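Putative PTS system, cellobiose-specific IIA component (Streptococcus mutans, PDB 3L8R) probably serves as the cytoplasmic IIA phosphocarrier of a cellobiose phosphotransferase system, accepting a phosphoryl group from HPr and passing it on during sugar uptake. Local coordinates at the interface of chains A and B. Numbering follows the deposited sequence. Chains: chain A/B, Putative PTS system, cellobiose-specific IIA component.

The interface of chains A and B. Residues chain A 81, 88-89; chain B 88, 90-91.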
# COMPACT_ATOMS: atom_id res chain seq x y z
N TYR A 81 14.74 -7.41 14.62
CA TYR A 81 14.29 -8.76 14.30
C TYR A 81 15.42 -9.57 13.65
O TYR A 81 15.59 -10.77 13.96
CB TYR A 81 13.05 -8.77 13.39
CG TYR A 81 12.74 -10.15 12.78
CD1 TYR A 81 13.27 -10.53 11.54
CD2 TYR A 81 11.97 -11.07 13.47
CE1 TYR A 81 13.02 -11.79 11.00
CE2 TYR A 81 11.70 -12.33 12.93
CZ TYR A 81 12.23 -12.69 11.70
OH TYR A 81 11.97 -13.95 11.16
N LYS A 88 6.51 -9.99 18.78
CA LYS A 88 5.16 -10.44 18.49
C LYS A 88 4.43 -9.31 17.87
O LYS A 88 4.21 -8.27 18.47
CB LYS A 88 4.40 -11.01 19.68
CG LYS A 88 4.98 -12.34 20.17
CD LYS A 88 5.51 -13.31 19.03
CE LYS A 88 7.04 -13.48 19.03
NZ LYS A 88 7.56 -13.57 17.64
N ILE A 89 4.08 -9.49 16.62
CA ILE A 89 3.38 -8.42 15.96
C ILE A 89 1.91 -8.42 16.37
O ILE A 89 1.29 -9.47 16.59
CB ILE A 89 3.62 -8.37 14.43
CG1 ILE A 89 2.64 -9.25 13.71
CG2 ILE A 89 5.12 -8.67 14.10
CD1 ILE A 89 1.72 -8.47 12.90
N LYS B 88 2.94 -18.62 11.57
CA LYS B 88 3.13 -17.66 12.62
C LYS B 88 3.83 -16.47 11.97
O LYS B 88 4.95 -16.59 11.40
CB LYS B 88 3.97 -18.26 13.73
CG LYS B 88 3.63 -17.73 15.12
CD LYS B 88 4.18 -16.33 15.33
CE LYS B 88 5.66 -16.34 15.64
NZ LYS B 88 5.97 -17.53 16.48
N GLU B 90 5.29 -12.80 12.22
CA GLU B 90 6.63 -12.31 12.07
C GLU B 90 6.70 -11.06 11.22
O GLU B 90 6.19 -11.01 10.09
CB GLU B 90 7.44 -13.40 11.39
CG GLU B 90 8.81 -13.47 11.82
CD GLU B 90 8.98 -14.38 12.98
OE1 GLU B 90 10.01 -15.09 12.99
OE2 GLU B 90 8.12 -14.38 13.90
N ILE B 91 7.41 -10.06 11.74
CA ILE B 91 7.47 -8.74 11.15
C ILE B 91 7.99 -8.71 9.72
O ILE B 91 7.59 -7.80 8.94
CB ILE B 91 8.23 -7.73 12.07
CG1 ILE B 91 8.38 -6.38 11.36
CG2 ILE B 91 9.61 -8.27 12.47
CD1 ILE B 91 8.44 -5.18 12.27
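A:Tyr81 and B:Glu90 meet at about a right angle, and their pairing shows how one carboxylate can join two parts of a neighbouring subunit. The phenol hydroxyl OH of A:Tyr81 donates a hydrogen bond of 2.9 Å to B:Glu90 OE1, received on the anti side and 19° out of the carboxylate plane. OE1 sits at the ring edge, in the ring plane, whereas the carboxylate itself is turned 69° from the ring. CG of B:Glu90 lies beside the phenol, 3.3 Å from A:Tyr81 CE2, and the bend at chi2 then swings the carboxylate so that OE1 comes to the hydroxyl and OE2 to the lysine. A:Lys88 runs alongside the glutamate in the same direction; A:Lys88 NZ forms a long, and so probably weak, salt bridge to B:Glu90 OE2 at 3.9 Å. B:Lys88 crosses A:Lys88 roughly at right angles, and if both amines are charged, the nearby carboxylate would be expected to offset part of their repulsion.

Beyond this polar group, B:Ile91, the first residue of helix 91-117, fits between two chain A side chains. Its side chain lies over the base of A:Tyr81, while A:Ile89 CG2 packs against the isoleucine backbone. The patch thus links the end of helix 53-82 and the following loop of one subunit to the start of the active-site helix of another, within a trimer typical of this IIA family. With CG1 of B:Ile91 anti to the backbone N (chi1 175°), CG2 sits between N and the carbonyl carbon and points at the tyrosine, 3.6 Å from A:Tyr81 CB.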